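Local coordinates for GCN5-related N-acetyltransferase (PDB 2R1I), which probably transfers an acetyl group from acetyl-CoA to an amine of a still unidentified substrate, as other members of the GNAT family do, at residues Arg26-Ala31 / Val70-Ala75; Ala83-Arg88 / Gly124-Arg129; Ala98-Leu103 / Leu134-Asp139. All blocks are in the same frame, centred on the assembly; numbering follows the deposited sequence. Where two conformers were deposited one is given.

Contact 1 of 3, residues Arg26-Ala31 / Val70-Ala75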
ATOM      1  N   ARG A  26     -22.039   5.854  -4.448  1.00 29.45           N
ATOM      2  CA  ARG A  26     -22.238   4.745  -5.362  1.00 28.31           C
ATOM      3  C   ARG A  26     -20.887   4.363  -5.971  1.00 26.51           C
ATOM      4  O   ARG A  26     -20.002   5.187  -6.123  1.00 26.15           O
ATOM      5  CB  ARG A  26     -23.247   5.097  -6.460  1.00 29.15           C
ATOM      6  CG  ARG A  26     -22.765   6.093  -7.433  1.00 28.58           C
ATOM      7  CD  ARG A  26     -23.844   6.328  -8.484  1.00 33.92           C
ATOM      8  NE  ARG A  26     -23.377   7.239  -9.515  1.00 31.35           N
ATOM      9  CZ  ARG A  26     -22.672   6.881 -10.597  1.00 34.92           C
ATOM     10  NH1 ARG A  26     -22.305   5.607 -10.809  1.00 34.22           N
ATOM     11  NH2 ARG A  26     -22.315   7.810 -11.470  1.00 36.21           N
ATOM     12  N   ARG A  27     -20.763   3.108  -6.320  1.00 27.31           N
ATOM     13  CA  ARG A  27     -19.568   2.627  -6.999  1.00 26.74           C
ATOM     14  C   ARG A  27     -19.597   3.054  -8.452  1.00 26.67           C
ATOM     15  O   ARG A  27     -20.591   2.800  -9.165  1.00 27.26           O
ATOM     16  CB  ARG A  27     -19.487   1.110  -6.886  1.00 31.74           C
ATOM     17  CG  ARG A  27     -18.227   0.561  -7.535  1.00 32.87           C
ATOM     18  CD  ARG A  27     -17.952  -0.816  -7.157  1.00 35.35           C
ATOM     19  NE  ARG A  27     -16.836  -1.311  -7.926  1.00 27.00           N
ATOM     20  CZ  ARG A  27     -16.448  -2.574  -7.960  1.00 30.33           C
ATOM     21  NH1 ARG A  27     -17.077  -3.482  -7.251  1.00 35.54           N
ATOM     22  NH2 ARG A  27     -15.415  -2.910  -8.688  1.00 29.64           N
ATOM     23  N   ALA A  28     -18.496   3.673  -8.898  1.00 25.21           N
ATOM     24  CA  ALA A  28     -18.258   4.008 -10.302  1.00 26.22           C
ATOM     25  C   ALA A  28     -18.133   2.726 -11.150  1.00 28.04           C
ATOM     26  O   ALA A  28     -17.418   1.798 -10.776  1.00 26.02           O
ATOM     27  CB  ALA A  28     -16.959   4.813 -10.452  1.00 23.67           C
ATOM     28  N   THR A  29     -18.845   2.709 -12.261  1.00 23.77           N
ATOM     29  CA  THR A  29     -18.829   1.611 -13.249  1.00 25.71           C
ATOM     30  C   THR A  29     -17.932   2.030 -14.418  1.00 24.63           C
ATOM     31  O   THR A  29     -17.537   3.206 -14.528  1.00 26.46           O
ATOM     32  CB  THR A  29     -20.236   1.376 -13.813  1.00 25.72           C
ATOM     33  OG1 THR A  29     -20.602   2.480 -14.655  1.00 24.73           O
ATOM     34  CG2 THR A  29     -21.233   1.183 -12.716  1.00 28.14           C
ATOM     35  N   PRO A  30     -17.629   1.076 -15.331  1.00 25.70           N
ATOM     36  CA  PRO A  30     -16.874   1.484 -16.497  1.00 25.27           C
ATOM     37  C   PRO A  30     -17.484   2.666 -17.272  1.00 24.81           C
ATOM     38  O   PRO A  30     -16.752   3.462 -17.866  1.00 27.32           O
ATOM     39  CB  PRO A  30     -16.825   0.191 -17.328  1.00 26.85           C
ATOM     40  CG  PRO A  30     -16.796  -0.894 -16.307  1.00 26.61           C
ATOM     41  CD  PRO A  30     -17.848  -0.387 -15.305  1.00 28.46           C
ATOM     42  N   ALA A  31     -18.805   2.819 -17.241  1.00 27.80           N
ATOM     43  CA  ALA A  31     -19.462   3.928 -17.971  1.00 28.75           C
ATOM     44  C   ALA A  31     -19.121   5.287 -17.366  1.00 27.39           C
ATOM     45  O   ALA A  31     -19.322   6.338 -17.975  1.00 30.76           O
ATOM     46  CB  ALA A  31     -20.992   3.725 -17.994  1.00 26.34           C
ATOM     47  N   VAL A  70      -8.787  -1.716  -8.107  1.00 24.20           N
ATOM     48  CA  VAL A  70      -8.983  -0.303  -7.740  1.00 24.89           C
ATOM     49  C   VAL A  70     -10.463  -0.047  -7.919  1.00 26.34           C
ATOM     50  O   VAL A  70     -11.048  -0.353  -8.966  1.00 25.07           O
ATOM     51  CB  VAL A  70      -8.218   0.636  -8.637  1.00 25.37           C
ATOM     52  CG1 VAL A  70      -8.596   2.119  -8.395  1.00 27.23           C
ATOM     53  CG2 VAL A  70      -6.709   0.427  -8.403  1.00 26.28           C
ATOM     54  N   VAL A  71     -11.073   0.456  -6.848  1.00 23.86           N
ATOM     55  CA  VAL A  71     -12.508   0.722  -6.808  1.00 24.65           C
ATOM     56  C   VAL A  71     -12.671   2.216  -6.529  1.00 24.47           C
ATOM     57  O   VAL A  71     -11.937   2.806  -5.736  1.00 26.09           O
ATOM     58  CB  VAL A  71     -13.184  -0.133  -5.689  1.00 25.81           C
ATOM     59  CG1 VAL A  71     -14.661   0.387  -5.455  1.00 26.02           C
ATOM     60  CG2 VAL A  71     -13.083  -1.672  -5.982  1.00 27.83           C
ATOM     61  N   VAL A  72     -13.615   2.849  -7.226  1.00 22.58           N
ATOM     62  CA  VAL A  72     -13.880   4.291  -7.070  1.00 22.04           C
ATOM     63  C   VAL A  72     -15.336   4.441  -6.617  1.00 23.89           C
ATOM     64  O   VAL A  72     -16.248   3.820  -7.175  1.00 24.21           O
ATOM     65  CB  VAL A  72     -13.606   5.103  -8.326  1.00 25.08           C
ATOM     66  CG1 VAL A  72     -14.112   6.568  -8.150  1.00 24.84           C
ATOM     67  CG2 VAL A  72     -12.101   4.997  -8.709  1.00 24.19           C
ATOM     68  N   LEU A  73     -15.501   5.210  -5.539  1.00 24.26           N
ATOM     69  CA  LEU A  73     -16.840   5.577  -4.995  1.00 22.93           C
ATOM     70  C   LEU A  73     -17.101   7.049  -5.314  1.00 22.23           C
ATOM     71  O   LEU A  73     -16.173   7.887  -5.202  1.00 23.97           O
ATOM     72  CB  LEU A  73     -17.016   5.293  -3.494  1.00 22.25           C
ATOM     73  CG  LEU A  73     -16.790   3.858  -3.021  1.00 29.37           C
ATOM     74  CD1 LEU A  73     -16.973   3.740  -1.523  1.00 31.12           C
ATOM     75  CD2 LEU A  73     -17.679   2.883  -3.782  1.00 31.15           C
ATOM     76  N   LEU A  74     -18.348   7.361  -5.707  1.00 23.15           N
ATOM     77  CA  LEU A  74     -18.772   8.697  -6.083  1.00 23.87           C
ATOM     78  C   LEU A  74     -19.878   9.177  -5.136  1.00 25.08           C
ATOM     79  O   LEU A  74     -20.773   8.404  -4.801  1.00 27.22           O
ATOM     80  CB  LEU A  74     -19.331   8.722  -7.503  1.00 23.46           C
ATOM     81  CG  LEU A  74     -18.344   8.348  -8.611  1.00 26.94           C
ATOM     82  CD1 LEU A  74     -19.054   8.191  -9.923  1.00 27.92           C
ATOM     83  CD2 LEU A  74     -17.273   9.405  -8.703  1.00 27.43           C
ATOM     84  N   ALA A  75     -19.763  10.432  -4.712  1.00 26.34           N
ATOM     85  CA  ALA A  75     -20.731  11.113  -3.826  1.00 28.74           C
ATOM     86  C   ALA A  75     -21.274  12.342  -4.557  1.00 29.05           C
ATOM     87  O   ALA A  75     -20.503  13.153  -5.091  1.00 27.11           O
ATOM     88  CB  ALA A  75     -20.055  11.540  -2.564  1.00 28.82           C
TER
HETATM   89  O   HOH W   1     -13.471  -0.882 -10.009  1.00 18.22           O
HETATM   90  O   HOH W   2     -15.229   1.140  -9.119  1.00 19.27           O
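Strand 26-27 forms one edge of this chain's sheet and runs antiparallel to strand 70-75. Arg26 and Leu74 make the hydrogen-bonded pair: Arg26 N donates to Leu74 O at 2.9 Å, and Leu74 N returns a 2.8 Å bond to Arg26 O, nearly along the C=O axis. Arg27 and Leu73 follow as a non-hydrogen-bonded pair. Next, Ala28 N donates a hydrogen bond to Val72 O at 2.8 Å, approaching from 27° above the carbonyl plane.

The side chain to follow is Arg27. Its CB rests against Leu73 CD2 at 4.0 Å. CG lies anti to the backbone N (chi1 -178°), and from there the chain runs extended along the strand, with CG and CD both passing Val71 CG1. NE comes closest to that methyl, at 3.7 Å. At the tip, CZ and NH2 sit against Val71 CG2, which lies over one face of the guanidinium, offset toward its rim. Two waters occupy the edge in its plane: one bridges NH2 and Val70 O, the other joins NE to Ala28 O and Val72 N. NH1 goes to a salt bridge with Glu68. Water thus carries the pairing on where the two backbones part.

On the other side of the sheet, the Arg26 guanidinium lies over Leu74 CD1 and makes a salt bridge to Asp32. Val36 of helix 33-47 packs on Ala28, Val72 and Leu74 on this side, whereas Leu73 is directed at Leu118 and Ala121 of helix 109-128, so strand 70-75 is sandwiched between two helices.

Contact 2 of 3, residues Ala83-Arg88 / Gly124-Arg129. With EDO (1,2-ethanediol), chain E.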
ATOM      1  N   ALA A  83     -13.831   8.754  -3.706  1.00 24.74           N
ATOM      2  CA  ALA A  83     -12.808   7.988  -3.014  1.00 22.25           C
ATOM      3  C   ALA A  83     -12.238   6.927  -3.969  1.00 25.10           C
ATOM      4  O   ALA A  83     -13.003   6.360  -4.761  1.00 25.91           O
ATOM      5  CB  ALA A  83     -13.389   7.320  -1.799  1.00 23.90           C
ATOM      6  N   VAL A  84     -10.919   6.710  -3.881  1.00 25.16           N
ATOM      7  CA  VAL A  84     -10.184   5.686  -4.651  1.00 23.44           C
ATOM      8  C   VAL A  84      -9.588   4.717  -3.644  1.00 26.98           C
ATOM      9  O   VAL A  84      -8.802   5.149  -2.765  1.00 25.26           O
ATOM     10  CB  VAL A  84      -9.077   6.273  -5.557  1.00 24.14           C
ATOM     11  CG1 VAL A  84      -8.417   5.179  -6.367  1.00 24.87           C
ATOM     12  CG2 VAL A  84      -9.688   7.302  -6.500  1.00 25.35           C
ATOM     13  N   LEU A  85      -9.990   3.464  -3.799  1.00 24.70           N
ATOM     14  CA  LEU A  85      -9.532   2.333  -2.949  1.00 24.17           C
ATOM     15  C   LEU A  85      -8.740   1.370  -3.759  1.00 24.40           C
ATOM     16  O   LEU A  85      -9.169   0.991  -4.837  1.00 25.77           O
ATOM     17  CB  LEU A  85     -10.689   1.567  -2.359  1.00 24.89           C
ATOM     18  CG  LEU A  85     -11.513   2.320  -1.314  1.00 30.19           C
ATOM     19  CD1 LEU A  85     -12.914   1.708  -1.135  1.00 34.44           C
ATOM     20  CD2 LEU A  85     -10.757   2.318   0.020  1.00 35.05           C
ATOM     21  N   SER A  86      -7.601   0.885  -3.240  1.00 23.70           N
ATOM     22  CA  SER A  86      -6.890  -0.208  -3.871  1.00 23.64           C
ATOM     23  C   SER A  86      -6.837  -1.392  -2.914  1.00 24.47           C
ATOM     24  O   SER A  86      -6.794  -1.203  -1.712  1.00 24.77           O
ATOM     25  CB  SER A  86      -5.478   0.211  -4.249  1.00 26.10           C
ATOM     26  OG  SER A  86      -4.675   0.571  -3.157  1.00 27.96           O
ATOM     27  N   PHE A  87      -6.843  -2.571  -3.511  1.00 23.05           N
ATOM     28  CA  PHE A  87      -6.830  -3.857  -2.791  1.00 20.91           C
ATOM     29  C   PHE A  87      -5.642  -4.673  -3.205  1.00 25.60           C
ATOM     30  O   PHE A  87      -5.253  -4.681  -4.383  1.00 25.81           O
ATOM     31  CB  PHE A  87      -8.105  -4.602  -3.146  1.00 25.50           C
ATOM     32  CG  PHE A  87      -9.348  -3.968  -2.605  1.00 26.39           C
ATOM     33  CD1 PHE A  87      -9.974  -2.935  -3.282  1.00 27.16           C
ATOM     34  CD2 PHE A  87      -9.837  -4.367  -1.381  1.00 28.51           C
ATOM     35  CE1 PHE A  87     -11.100  -2.327  -2.717  1.00 27.39           C
ATOM     36  CE2 PHE A  87     -10.928  -3.795  -0.812  1.00 27.69           C
ATOM     37  CZ  PHE A  87     -11.582  -2.764  -1.490  1.00 28.35           C
ATOM     38  N   ARG A  88      -5.094  -5.426  -2.260  1.00 21.80           N
ATOM     39  CA  ARG A  88      -3.961  -6.299  -2.547  1.00 22.91           C
ATOM     40  C   ARG A  88      -3.965  -7.452  -1.536  1.00 23.49           C
ATOM     41  O   ARG A  88      -4.483  -7.314  -0.416  1.00 24.46           O
ATOM     42  CB  ARG A  88      -2.660  -5.518  -2.461  1.00 25.40           C
ATOM     43  CG  ARG A  88      -2.227  -5.151  -1.057  1.00 24.51           C
ATOM     44  CD  ARG A  88      -1.084  -4.148  -0.976  1.00 23.79           C
ATOM     45  NE  ARG A  88      -0.592  -4.024   0.386  1.00 25.98           N
ATOM     46  CZ  ARG A  88      -1.006  -3.149   1.312  1.00 27.08           C
ATOM     47  NH1 ARG A  88      -1.985  -2.281   1.075  1.00 25.76           N
ATOM     48  NH2 ARG A  88      -0.421  -3.141   2.496  1.00 26.29           N
ATOM     49  N   GLY A 124     -17.169  -0.005   4.654  1.00 29.67           N
ATOM     50  CA  GLY A 124     -18.147  -1.034   4.346  1.00 27.12           C
ATOM     51  C   GLY A 124     -17.771  -1.911   3.170  1.00 29.65           C
ATOM     52  O   GLY A 124     -17.906  -3.121   3.204  1.00 28.33           O
ATOM     53  N   LEU A 125     -17.296  -1.274   2.120  0.50 29.00           N
ATOM     54  CA  LEU A 125     -16.864  -2.003   0.951  0.50 29.38           C
ATOM     55  C   LEU A 125     -15.658  -2.905   1.252  0.50 27.84           C
ATOM     56  O   LEU A 125     -15.641  -4.041   0.833  0.50 28.21           O
ATOM     57  CB  LEU A 125     -16.594  -1.032  -0.183  0.50 30.27           C
ATOM     58  CG  LEU A 125     -16.477  -1.660  -1.568  0.50 32.89           C
ATOM     59  CD1 LEU A 125     -17.207  -0.840  -2.596  0.50 32.39           C
ATOM     60  CD2 LEU A 125     -15.021  -1.773  -1.876  0.50 30.91           C
ATOM     61  N   VAL A 126     -14.684  -2.408   2.011  1.00 29.37           N
ATOM     62  CA  VAL A 126     -13.544  -3.221   2.435  1.00 27.44           C
ATOM     63  C   VAL A 126     -13.987  -4.454   3.230  1.00 27.88           C
ATOM     64  O   VAL A 126     -13.556  -5.585   2.943  1.00 26.90           O
ATOM     65  CB  VAL A 126     -12.468  -2.359   3.191  1.00 27.45           C
ATOM     66  CG1 VAL A 126     -11.343  -3.258   3.757  1.00 30.60           C
ATOM     67  CG2 VAL A 126     -11.915  -1.230   2.280  1.00 27.59           C
ATOM     68  N   ARG A 127     -14.870  -4.240   4.217  1.00 26.99           N
ATOM     69  CA  ARG A 127     -15.421  -5.353   4.991  1.00 27.73           C
ATOM     70  C   ARG A 127     -16.098  -6.375   4.076  1.00 27.54           C
ATOM     71  O   ARG A 127     -15.935  -7.583   4.278  1.00 29.65           O
ATOM     72  CB  ARG A 127     -16.441  -4.853   6.028  1.00 30.02           C
ATOM     73  CG  ARG A 127     -15.835  -4.404   7.362  1.00 38.54           C
ATOM     74  CD  ARG A 127     -16.911  -4.322   8.542  1.00 35.88           C
ATOM     75  NE  ARG A 127     -16.402  -3.481   9.634  1.00 40.54           N
ATOM     76  CZ  ARG A 127     -16.588  -2.159   9.732  1.00 58.15           C
ATOM     77  NH1 ARG A 127     -17.308  -1.486   8.819  1.00 58.10           N
ATOM     78  NH2 ARG A 127     -16.070  -1.496  10.776  1.00 52.75           N
ATOM     79  N   SER A 128     -16.872  -5.894   3.106  1.00 29.24           N
ATOM     80  CA  SER A 128     -17.606  -6.762   2.184  1.00 31.32           C
ATOM     81  C   SER A 128     -16.682  -7.651   1.391  1.00 34.07           C
ATOM     82  O   SER A 128     -17.060  -8.769   1.038  1.00 35.66           O
ATOM     83  CB  SER A 128     -18.521  -5.977   1.220  1.00 32.89           C
ATOM     84  OG  SER A 128     -17.842  -5.359   0.103  1.00 36.12           O
ATOM     85  N   ARG A 129     -15.470  -7.152   1.135  1.00 29.82           N
ATOM     86  CA  ARG A 129     -14.433  -7.909   0.406  1.00 29.60           C
ATOM     87  C   ARG A 129     -13.639  -8.872   1.330  1.00 29.91           C
ATOM     88  O   ARG A 129     -12.660  -9.525   0.914  1.00 29.47           O
ATOM     89  CB  ARG A 129     -13.461  -6.945  -0.258  1.00 30.54           C
ATOM     90  CG  ARG A 129     -13.987  -6.123  -1.379  1.00 28.18           C
ATOM     91  CD  ARG A 129     -14.070  -6.903  -2.675  1.00 32.94           C
ATOM     92  NE  ARG A 129     -12.729  -7.219  -3.163  1.00 28.74           N
ATOM     93  CZ  ARG A 129     -12.047  -6.472  -4.023  1.00 28.60           C
ATOM     94  NH1 ARG A 129     -12.579  -5.352  -4.456  1.00 29.28           N
ATOM     95  NH2 ARG A 129     -10.816  -6.830  -4.352  1.00 34.79           N
TER
HETATM   96  C1  EDO E 174     -11.357 -13.619   3.216  1.00 61.31           C
HETATM   97  O1  EDO E 174     -11.425 -13.140   4.580  1.00 58.65           O
HETATM   98  C2  EDO E 174     -11.924 -12.536   2.294  1.00 65.85           C
HETATM   99  O2  EDO E 174     -11.659 -12.717   0.896  1.00 62.21           O
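Helix 109-128 is the crossover helix of a beta-alpha-beta unit in the GNAT fold, and here its last turn packs along strand 83-88. The two segments run nearly parallel, their axes 21° apart and 10.7 Å from each other at closest approach. Phe87 has the largest share of the contact. Its CG stands anti to the carbonyl carbon (chi1 -68°), which sends the ring from the sheet toward the helix. At the far end of the ring, CZ meets Leu125 CD2 at 3.6 Å and Val126 CG2 at 4.1 Å, both approaching obliquely. Leu85, two residues earlier and on the same face of the strand, touches the same Leu125 CD2 with its CD1 at 4.1 Å, the two leucines lying alongside and pointing opposite ways.

Arg129, just beyond the helix, folds back over the ring. Bends at chi2 and chi3 lay its guanidinium flat on one ring face, the planes 24° apart. CZ sits 4.0 Å from the centroid of the Phe87 ring, close to the ring normal. NH1 lies above CD1 and CE1, NH2 over CG and near CB, while the arginine's own CG brushes CE2. An alanine in place of Phe87 would remove this ring and would probably leave the guanidinium without its stacking surface and loosen Leu125 and Val126 against the strand.

The stack is a true cation-pi interaction. It uses the face of the guanidinium and leaves the in-plane N-H groups to bond; NH1 donates to Glu68 O. The charge is therefore likely to be stabilised from two directions, by the pi cloud and by a backbone carbonyl.

Contact 3 of 3, residues Ala98-Leu103 / Leu134-Asp139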
ATOM      1  N   ALA A  98      -6.582  -3.023   2.156  1.00 23.14           N
ATOM      2  CA  ALA A  98      -7.007  -1.916   1.324  1.00 22.79           C
ATOM      3  C   ALA A  98      -6.235  -0.653   1.670  1.00 23.05           C
ATOM      4  O   ALA A  98      -5.871  -0.430   2.839  1.00 22.28           O
ATOM      5  CB  ALA A  98      -8.489  -1.682   1.484  1.00 23.86           C
ATOM      6  N   ILE A  99      -6.031   0.218   0.664  1.00 23.05           N
ATOM      7  CA  ILE A  99      -5.532   1.576   0.861  1.00 24.69           C
ATOM      8  C   ILE A  99      -6.583   2.547   0.356  1.00 24.86           C
ATOM      9  O   ILE A  99      -7.143   2.360  -0.755  1.00 24.86           O
ATOM     10  CB  ILE A  99      -4.155   1.842   0.174  1.00 25.29           C
ATOM     11  CG1 ILE A  99      -3.054   0.861   0.652  1.00 24.39           C
ATOM     12  CG2 ILE A  99      -3.656   3.281   0.348  1.00 25.23           C
ATOM     13  CD1 ILE A  99      -1.836   0.821  -0.315  1.00 26.58           C
ATOM     14  N   LEU A 100      -6.820   3.579   1.159  1.00 23.89           N
ATOM     15  CA  LEU A 100      -7.515   4.780   0.687  1.00 23.10           C
ATOM     16  C   LEU A 100      -6.533   5.647  -0.115  1.00 24.22           C
ATOM     17  O   LEU A 100      -5.845   6.510   0.427  1.00 25.27           O
ATOM     18  CB  LEU A 100      -8.114   5.533   1.863  1.00 21.98           C
ATOM     19  CG  LEU A 100      -9.022   6.724   1.483  1.00 27.13           C
ATOM     20  CD1 LEU A 100     -10.269   6.216   0.721  1.00 28.81           C
ATOM     21  CD2 LEU A 100      -9.465   7.529   2.732  1.00 27.16           C
ATOM     22  N   ASP A 101      -6.410   5.333  -1.414  1.00 24.25           N
ATOM     23  CA  ASP A 101      -5.463   5.976  -2.330  1.00 24.26           C
ATOM     24  C   ASP A 101      -5.746   7.479  -2.418  1.00 25.73           C
ATOM     25  O   ASP A 101      -4.838   8.298  -2.479  1.00 28.37           O
ATOM     26  CB  ASP A 101      -5.606   5.388  -3.758  1.00 26.10           C
ATOM     27  CG  ASP A 101      -5.109   3.964  -3.927  1.00 31.10           C
ATOM     28  OD1 ASP A 101      -4.658   3.312  -2.966  1.00 29.25           O
ATOM     29  OD2 ASP A 101      -5.220   3.466  -5.080  1.00 29.24           O
ATOM     30  N   GLU A 102      -7.019   7.835  -2.497  1.00 26.95           N
ATOM     31  CA  GLU A 102      -7.427   9.221  -2.594  1.00 26.72           C
ATOM     32  C   GLU A 102      -8.779   9.402  -1.946  1.00 25.88           C
ATOM     33  O   GLU A 102      -9.667   8.554  -2.028  1.00 24.39           O
ATOM     34  CB  GLU A 102      -7.509   9.749  -4.056  1.00 26.57           C
ATOM     35  CG  GLU A 102      -6.316   9.507  -4.976  1.00 27.69           C
ATOM     36  CD  GLU A 102      -5.067  10.277  -4.643  1.00 31.06           C
ATOM     37  OE1 GLU A 102      -5.082  11.210  -3.803  1.00 29.38           O
ATOM     38  OE2 GLU A 102      -4.007   9.908  -5.200  1.00 31.70           O
ATOM     39  N   LEU A 103      -8.971  10.580  -1.344  1.00 28.07           N
ATOM     40  CA  LEU A 103     -10.275  10.993  -0.924  1.00 28.88           C
ATOM     41  C   LEU A 103     -10.355  12.485  -1.327  1.00 27.37           C
ATOM     42  O   LEU A 103      -9.707  13.346  -0.728  1.00 28.15           O
ATOM     43  CB  LEU A 103     -10.450  10.793   0.584  1.00 30.71           C
ATOM     44  CG  LEU A 103     -11.751  11.340   1.217  1.00 37.38           C
ATOM     45  CD1 LEU A 103     -12.994  10.708   0.639  1.00 30.44           C
ATOM     46  CD2 LEU A 103     -11.718  11.163   2.753  1.00 34.04           C
ATOM     47  N   LEU A 134      -7.710  -1.061   6.636  1.00 22.15           N
ATOM     48  CA  LEU A 134      -7.661   0.073   5.688  1.00 21.75           C
ATOM     49  C   LEU A 134      -6.527   1.025   6.058  1.00 20.55           C
ATOM     50  O   LEU A 134      -6.446   1.488   7.234  1.00 24.73           O
ATOM     51  CB  LEU A 134      -9.000   0.799   5.691  1.00 23.89           C
ATOM     52  CG  LEU A 134      -9.166   1.975   4.708  1.00 24.99           C
ATOM     53  CD1 LEU A 134      -8.891   1.525   3.283  1.00 22.37           C
ATOM     54  CD2 LEU A 134     -10.610   2.582   4.896  1.00 26.31           C
ATOM     55  N   GLU A 135      -5.660   1.307   5.089  1.00 23.44           N
ATOM     56  CA  GLU A 135      -4.462   2.108   5.298  1.00 22.32           C
ATOM     57  C   GLU A 135      -4.557   3.421   4.540  1.00 24.66           C
ATOM     58  O   GLU A 135      -5.290   3.516   3.537  1.00 24.71           O
ATOM     59  CB  GLU A 135      -3.205   1.372   4.832  1.00 25.06           C
ATOM     60  CG  GLU A 135      -3.012   0.004   5.443  1.00 27.49           C
ATOM     61  CD  GLU A 135      -1.846  -0.781   4.850  1.00 29.92           C
ATOM     62  OE1 GLU A 135      -1.628  -0.751   3.606  1.00 29.22           O
ATOM     63  OE2 GLU A 135      -1.207  -1.475   5.645  1.00 30.41           O
ATOM     64  N   ILE A 136      -3.826   4.432   5.032  1.00 23.86           N
ATOM     65  CA  ILE A 136      -3.684   5.705   4.341  1.00 25.02           C
ATOM     66  C   ILE A 136      -2.278   6.206   4.571  1.00 27.09           C
ATOM     67  O   ILE A 136      -1.700   5.985   5.642  1.00 28.35           O
ATOM     68  CB  ILE A 136      -4.609   6.795   4.878  1.00 27.76           C
ATOM     69  CG1 ILE A 136      -5.955   6.281   5.334  1.00 28.09           C
ATOM     70  CG2 ILE A 136      -4.877   7.897   3.828  1.00 30.53           C
ATOM     71  CD1 ILE A 136      -6.741   7.406   6.086  1.00 29.51           C
ATOM     72  N   ASN A 137      -1.745   6.911   3.577  1.00 26.55           N
ATOM     73  CA  ASN A 137      -0.523   7.655   3.754  1.00 28.18           C
ATOM     74  C   ASN A 137      -0.892   9.157   3.687  1.00 30.08           C
ATOM     75  O   ASN A 137      -1.586   9.571   2.754  1.00 28.91           O
ATOM     76  CB  ASN A 137       0.517   7.173   2.742  1.00 34.31           C
ATOM     77  CG  ASN A 137       0.794   5.644   2.888  1.00 45.87           C
ATOM     78  OD1 ASN A 137       0.483   4.847   1.981  1.00 55.06           O
ATOM     79  ND2 ASN A 137       1.349   5.235   4.045  1.00 38.13           N
ATOM     80  N   VAL A 138      -0.467   9.907   4.685  1.00 30.11           N
ATOM     81  CA  VAL A 138      -0.883  11.308   4.886  1.00 29.64           C
ATOM     82  C   VAL A 138       0.341  12.212   5.125  1.00 31.26           C
ATOM     83  O   VAL A 138       1.225  11.876   5.917  1.00 30.53           O
ATOM     84  CB  VAL A 138      -1.820  11.455   6.122  1.00 31.84           C
ATOM     85  CG1 VAL A 138      -2.289  12.908   6.308  1.00 34.95           C
ATOM     86  CG2 VAL A 138      -3.009  10.500   6.045  1.00 29.95           C
ATOM     87  N   ASP A 139       0.408  13.349   4.440  1.00 29.84           N
ATOM     88  CA  ASP A 139       1.507  14.305   4.693  1.00 33.48           C
ATOM     89  C   ASP A 139       1.393  14.830   6.114  1.00 32.16           C
ATOM     90  O   ASP A 139       0.311  15.229   6.549  1.00 33.04           O
ATOM     91  CB  ASP A 139       1.457  15.452   3.681  1.00 35.50           C
ATOM     92  CG  ASP A 139       2.665  16.397   3.784  1.00 45.32           C
ATOM     93  OD1 ASP A 139       3.078  16.802   4.908  1.00 42.40           O
ATOM     94  OD2 ASP A 139       3.214  16.736   2.713  1.00 60.31           O
TER
HETATM   95  O   HOH W   3      -3.016   6.854   0.915  1.00 24.56           O
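Strands 97-104 and 133-139 are the two parallel strands of a beta-alpha-beta unit, joined through helix 109-128, and they splay apart here as is characteristic of the GNAT fold. Their short axes diverge by 37°, so the contact is close at one end and open at the other.

At the close end, Ala98 pairs with Leu134 and Ile99 with Glu135. Glu135 N donates to Ala98 O at 2.9 Å, in the carbonyl plane, and Leu100 N donates to Glu135 O at 2.8 Å, almost along the C=O axis. Leu134 packs against 98-100 on one face of the sheet: with CG anti to the backbone N (chi1 -177°), its CD1 swings to Ala98 CB at 3.7 Å and comes to 3.6 Å from Leu100 N. Val126 and Cys123 of helix 109-128 cover Ala98 and Leu134. On the other face Glu135 extends its chain obliquely across Ile99, OE1 passing CG1 at 3.7 Å. That carboxylate makes a salt bridge to Arg88 through OE1 and a hydrogen bond to Tyr167 of the second subunit through OE2, so its buried charge is probably well compensated.

At Leu100, the centre of an inverse gamma turn, contact is still made, Ile136 CG2 lying 3.8 Å from Leu100 O and Ile136 CG1 facing Leu100 CB. Past it, 101-103 make none with 134-139, and Asp101 and Glu102 form a classic beta bulge opposite Val84. In GNAT enzymes the pantetheine arm of acetyl-CoA lies in the V between these strands, and probably does so here. Strand 133-139 also pairs antiparallel with a strand of the second subunit, continuing the sheet across the interface. Within the split, one water spans the gap, donating to Leu100 O at 2.9 Å and accepting from Asn137 N at 3.0 Å.

From the N terminus, contact 1 closes first: the chain leaves edge strand 26-27, makes helices 33-47 and 54-64, and returns as strand 70-75. It is complete before the others begin. Strand 81-88 then pairs with 70-75, Val71 N probably bonding to Leu85 O, which makes these two strands neighbours in one sheet and joins contacts 1 and 2. Contacts 2 and 3 cross, since 98-103 falls within the loop closed by 83-88 and 124-129, whereas 134-139 follows it. Contact 2 thus brings the crossover helix onto the sheet, and contact 3 brings the strand after it alongside 97-104. Contacts 1 and 3 stand about 17 Å apart, centre to centre.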